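Local coordinates for RidA family protein (PDB 6L8P) that probably hydrolyses reactive enamine and imine intermediates of amino-acid metabolism to release ammonia, as other RidA-type deaminases do, at residues K30-V35 with F75-A80; S98-S103 with G134-I139. The protein carries 1 engineered substitution. All blocks are in the same frame, centred on the assembly; numbering follows the deposited sequence.

Contact 1 (K30-V35 with F75-A80)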
loop_
_atom_site.group_PDB
_atom_site.type_symbol
_atom_site.label_atom_id
_atom_site.label_comp_id
_atom_site.label_asym_id
_atom_site.label_seq_id
_atom_site.Cartn_x
_atom_site.Cartn_y
_atom_site.Cartn_z
ATOM N N LYS A 30 0.715 24.665 -1.738
ATOM C CA LYS A 30 1.670 24.523 -0.658
ATOM C C LYS A 30 2.318 23.154 -0.623
ATOM O O LYS A 30 3.200 22.931 0.201
ATOM C CB LYS A 30 0.984 24.820 0.676
ATOM C CG LYS A 30 0.547 26.302 0.726
ATOM C CD LYS A 30 -0.391 26.630 1.868
ATOM C CE LYS A 30 -0.051 28.013 2.410
ATOM N NZ LYS A 30 -0.968 29.059 1.873
ATOM N N ALA A 31 1.886 22.232 -1.471
ATOM C CA ALA A 31 2.584 20.967 -1.622
ATOM C C ALA A 31 3.081 20.826 -3.055
ATOM O O ALA A 31 2.617 21.541 -3.962
ATOM C CB ALA A 31 1.660 19.788 -1.268
ATOM N N PRO A 32 4.042 19.941 -3.295
ATOM C CA PRO A 32 4.598 19.813 -4.658
ATOM C C PRO A 32 3.539 19.429 -5.684
ATOM O O PRO A 32 2.637 18.610 -5.430
ATOM C CB PRO A 32 5.648 18.698 -4.516
ATOM C CG PRO A 32 6.038 18.717 -3.019
ATOM C CD PRO A 32 4.723 19.057 -2.328
ATOM N N ALA A 33 3.684 19.974 -6.883
ATOM C CA ALA A 33 2.867 19.486 -7.985
ATOM C C ALA A 33 3.164 18.023 -8.246
ATOM O O ALA A 33 4.281 17.557 -8.036
ATOM C CB ALA A 33 3.171 20.290 -9.257
ATOM N N ALA A 34 2.154 17.285 -8.712
ATOM C CA ALA A 34 2.392 15.877 -9.030
ATOM C C ALA A 34 3.487 15.748 -10.086
ATOM O O ALA A 34 3.511 16.521 -11.043
ATOM C CB ALA A 34 1.091 15.254 -9.532
ATOM N N VAL A 35 4.374 14.758 -9.933
ATOM C CA VAL A 35 5.422 14.496 -10.918
ATOM C C VAL A 35 5.013 13.387 -11.867
ATOM O O VAL A 35 5.833 12.898 -12.648
ATOM C CB VAL A 35 6.778 14.185 -10.268
ATOM C CG1 VAL A 35 7.201 15.382 -9.387
ATOM C CG2 VAL A 35 6.720 12.942 -9.396
ATOM N N PHE A 75 6.987 15.476 5.536
ATOM C CA PHE A 75 5.960 15.806 6.526
ATOM C C PHE A 75 5.326 17.179 6.271
ATOM O O PHE A 75 4.110 17.339 6.407
ATOM C CB PHE A 75 6.533 15.702 7.952
ATOM C CG PHE A 75 6.314 14.337 8.582
ATOM C CD1 PHE A 75 5.067 13.977 9.075
ATOM C CD2 PHE A 75 7.321 13.403 8.557
ATOM C CE1 PHE A 75 4.856 12.670 9.633
ATOM C CE2 PHE A 75 7.143 12.123 9.077
ATOM C CZ PHE A 75 5.890 11.763 9.629
ATOM N N GLU A 76 6.126 18.184 5.875
ATOM C CA GLU A 76 5.520 19.484 5.556
ATOM C C GLU A 76 4.561 19.375 4.369
ATOM O O GLU A 76 3.469 19.983 4.356
ATOM C CB GLU A 76 6.622 20.510 5.262
ATOM C CG GLU A 76 7.490 20.818 6.499
ATOM C CD GLU A 76 6.630 21.274 7.693
ATOM O OE1 GLU A 76 5.730 22.122 7.488
ATOM O OE2 GLU A 76 6.841 20.783 8.832
ATOM N N ASN A 77 4.961 18.592 3.352
ATOM C CA ASN A 77 4.119 18.384 2.177
ATOM C C ASN A 77 2.810 17.666 2.521
ATOM O O ASN A 77 1.715 18.063 2.085
ATOM C CB ASN A 77 4.928 17.617 1.123
ATOM C CG ASN A 77 6.117 18.428 0.590
ATOM O OD1 ASN A 77 6.166 19.640 0.789
ATOM N ND2 ASN A 77 7.081 17.749 -0.081
ATOM N N ILE A 78 2.900 16.616 3.343
ATOM C CA ILE A 78 1.697 15.917 3.771
ATOM C C ILE A 78 0.807 16.834 4.585
ATOM O O ILE A 78 -0.403 16.865 4.368
ATOM C CB ILE A 78 2.071 14.643 4.550
ATOM C CG1 ILE A 78 2.748 13.643 3.595
ATOM C CG2 ILE A 78 0.816 14.007 5.170
ATOM C CD1 ILE A 78 3.308 12.407 4.341
ATOM N N LYS A 79 1.398 17.577 5.526
ATOM C CA LYS A 79 0.622 18.495 6.368
ATOM C C LYS A 79 -0.146 19.499 5.512
ATOM O O LYS A 79 -1.343 19.752 5.750
ATOM C CB LYS A 79 1.564 19.196 7.348
ATOM C CG LYS A 79 0.874 20.052 8.390
ATOM C CD LYS A 79 1.862 20.244 9.541
ATOM C CE LYS A 79 1.888 21.664 10.034
ATOM N NZ LYS A 79 0.524 22.212 9.937
ATOM N N ALA A 80 0.515 20.049 4.480
ATOM C CA ALA A 80 -0.178 21.002 3.618
ATOM C C ALA A 80 -1.407 20.373 2.963
ATOM O O ALA A 80 -2.464 21.019 2.838
ATOM C CB ALA A 80 0.778 21.546 2.551
HETATM O O HOH W 1 5.079 21.938 2.043
#
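P32 lays its ring on the side-chain amide of N77. The loop between strands 23-26 and 41-44 here packs against a flank of helix 67-84 that also meets Q53 of strand 47-54. P32 CD sits over the middle of the amide, 3.3 Å from N77 CG. P32 CG is shifted toward the nitrogen and lies 3.3 Å from N77 ND2. Both ring carbons therefore meet the flat face of the amide, and the two side chains cross at about a right angle. N77 CG stands anti to its own carbonyl carbon (chi1 -65°), which brings the amide under the proline.

The remaining packing is between small groups. A80 points its methyl at the loop: A80 CB lies 3.6 Å from K30 O and 3.8 Å from K30 CB. A31 CB touches A80 CB at 4.3 Å and meets the helix backbone at N77 O, 3.8 Å away.

The polar link is indirect. One water donates to K30 O and to N77 OD1, at 2.8 Å from each. The same OD1 also bonds Q73 NE2, one helical turn earlier. N77 ND2 donates to F56 O and, weakly, to L54 O. These bonds fix the rotation of the amide. With an alanine here, P32 would probably lose the flat surface under its ring, and F56 O, Q73 NE2 and the water would each lose a partner.

The amide thus does two jobs. Its face carries the proline, while its oxygen and nitrogen tie the helix to the loop through a water and, chiefly, to F56 just past strand 47-54. Loop and helix are joined by close fit and one shared water.

Contact 2 (S98-S103 with G134-I139)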
loop_
_atom_site.group_PDB
_atom_site.type_symbol
_atom_site.label_atom_id
_atom_site.label_comp_id
_atom_site.label_asym_id
_atom_site.label_seq_id
_atom_site.Cartn_x
_atom_site.Cartn_y
_atom_site.Cartn_z
ATOM N N SER A 98 8.283 4.233 2.257
ATOM C CA SER A 98 9.258 3.573 1.401
ATOM C C SER A 98 10.588 4.295 1.551
ATOM O O SER A 98 10.662 5.510 1.335
ATOM C CB SER A 98 8.802 3.605 -0.056
ATOM O OG SER A 98 7.474 3.075 -0.198
ATOM N N LEU A 99 11.622 3.564 1.954
ATOM C CA LEU A 99 12.977 4.089 2.123
ATOM C C LEU A 99 13.895 3.459 1.095
ATOM O O LEU A 99 13.717 2.296 0.739
ATOM C CB LEU A 99 13.554 3.741 3.505
ATOM C CG LEU A 99 12.716 4.245 4.680
ATOM C CD1 LEU A 99 13.370 3.748 5.951
ATOM C CD2 LEU A 99 12.753 5.729 4.644
ATOM N N THR A 100 14.954 4.192 0.673
ATOM C CA THR A 100 15.968 3.494 -0.116
ATOM C C THR A 100 17.084 2.914 0.756
ATOM O O THR A 100 17.911 2.129 0.251
ATOM C CB THR A 100 16.545 4.412 -1.207
ATOM O OG1 THR A 100 16.932 5.657 -0.617
ATOM C CG2 THR A 100 15.512 4.710 -2.302
ATOM N N ASP A 101 17.119 3.240 2.052
ATOM C CA ASP A 101 18.153 2.688 2.941
ATOM C C ASP A 101 17.586 2.552 4.345
ATOM O O ASP A 101 17.320 3.564 4.990
ATOM C CB ASP A 101 19.368 3.618 2.959
ATOM C CG ASP A 101 20.560 3.001 3.665
ATOM O OD1 ASP A 101 20.408 1.932 4.319
ATOM O OD2 ASP A 101 21.674 3.584 3.536
ATOM N N LEU A 102 17.388 1.314 4.814
ATOM C CA LEU A 102 16.846 1.149 6.165
ATOM C C LEU A 102 17.823 1.585 7.248
ATOM O O LEU A 102 17.411 1.664 8.412
ATOM C CB LEU A 102 16.402 -0.316 6.381
ATOM C CG LEU A 102 14.927 -0.521 6.034
ATOM C CD1 LEU A 102 14.644 -2.030 5.867
ATOM C CD2 LEU A 102 13.981 0.080 7.061
ATOM N N SER A 103 19.076 1.897 6.901
ATOM C CA SER A 103 19.941 2.595 7.850
ATOM C C SER A 103 19.322 3.898 8.320
ATOM O O SER A 103 19.703 4.399 9.379
ATOM C CB SER A 103 21.309 2.895 7.218
ATOM O OG SER A 103 21.931 1.672 6.861
ATOM N N GLY A 134 15.007 10.029 -7.740
ATOM C CA GLY A 134 16.144 9.789 -6.874
ATOM C C GLY A 134 15.907 10.160 -5.430
ATOM O O GLY A 134 16.876 10.268 -4.671
ATOM N N GLY A 135 14.663 10.337 -5.021
ATOM C CA GLY A 135 14.375 10.534 -3.602
ATOM C C GLY A 135 14.809 9.340 -2.758
ATOM O O GLY A 135 14.997 8.222 -3.245
ATOM N N VAL A 136 15.020 9.598 -1.456
ATOM C CA VAL A 136 15.369 8.519 -0.523
ATOM C C VAL A 136 14.245 8.191 0.447
ATOM O O VAL A 136 14.396 7.263 1.255
ATOM C CB VAL A 136 16.671 8.815 0.253
ATOM C CG1 VAL A 136 17.790 8.965 -0.755
ATOM C CG2 VAL A 136 16.563 10.049 1.108
ATOM N N VAL A 137 13.111 8.870 0.377
ATOM C CA VAL A 137 11.964 8.539 1.234
ATOM C C VAL A 137 10.685 9.001 0.534
ATOM O O VAL A 137 10.616 10.119 0.006
ATOM C CB VAL A 137 12.110 9.166 2.654
ATOM C CG1 VAL A 137 12.332 10.683 2.594
ATOM C CG2 VAL A 137 10.850 8.852 3.477
ATOM N N GLU A 138 9.668 8.129 0.515
ATOM C CA GLU A 138 8.335 8.460 0.022
ATOM C C GLU A 138 7.342 8.005 1.081
ATOM O O GLU A 138 7.496 6.909 1.618
ATOM C CB GLU A 138 8.040 7.726 -1.322
ATOM C CG GLU A 138 6.660 7.991 -1.853
ATOM C CD GLU A 138 6.452 7.363 -3.235
ATOM O OE1 GLU A 138 7.449 6.981 -3.908
ATOM O OE2 GLU A 138 5.291 7.250 -3.688
ATOM N N ILE A 139 6.352 8.839 1.418
ATOM C CA ILE A 139 5.356 8.449 2.415
ATOM C C ILE A 139 3.988 8.701 1.842
ATOM O O ILE A 139 3.708 9.798 1.355
ATOM C CB ILE A 139 5.547 9.213 3.739
ATOM C CG1 ILE A 139 6.960 8.941 4.293
ATOM C CG2 ILE A 139 4.426 8.815 4.732
ATOM C CD1 ILE A 139 7.233 9.594 5.692
HETATM O O HOH W 2 16.225 5.928 3.015
#
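S98 and E138 face each other as an antiparallel hydrogen-bonded pair joining strands 92-99 and 137-144. S98 N donates to E138 O at 2.9 Å, almost straight at 176°. E138 N returns a bond to S98 O, also 2.9 Å. L99 and V137 form the next, non-hydrogen-bonded pair. Regular pairing ends after them, though T100 N still reaches V136 O at 3.2 Å, from above the carbonyl plane. A water donates to V136 O and accepts from D101 N, so it bridges the two segments where the strand pairing ends. V137 CA adds a CA-H...O contact to S98 O.

The apolar contact is between L99 and V137. They lie side by side, with L99 CD2 3.8 Å from V137 CG2, on the face where F67 of helix 67-84 packs.

A hydroxyl oxygen makes a separate van der Waals contact. T100 crosses V136 at about a right angle. Its hydroxyl is turned between the backbone N and the carbonyl carbon (chi1 50°), and T100 OG1 lies 3.3 Å from V136 CB.

S98 and E138 lie on the other face. There S98 packs on V126 of the second subunit, and E138 OE2 accepts from A125 N of that subunit. A malonate ion, probably from the crystallisation liquor, lies about 4 Å from the side chain of E138. One strand pair therefore serves both the helix-covered core and the subunit interface, where RidA trimers generally hold their active sites.

Overall arrangement
Both contacts bury most of their touching residues. Contact 1 joins a loop to helix 67-84, and contact 2 joins two strands of the sheet that this helix covers. Contact 1 lies nearer the chain centre yet runs out to exposed K30; it sets the loop against the flank of the helix that carries N77 and A80. Contact 2, about 17 Å away between centres, is at the ends of two neighbouring strands. The helix connects them: I78 CD1 packs on I139 CG2 at 3.8 Å. Their chemistry differs with place. In 30-35 with 75-80, van der Waals packing and one water do the joining. In 98-103 with 134-139, direct backbone bonds do so, and the sheet face at E138 turns to another subunit.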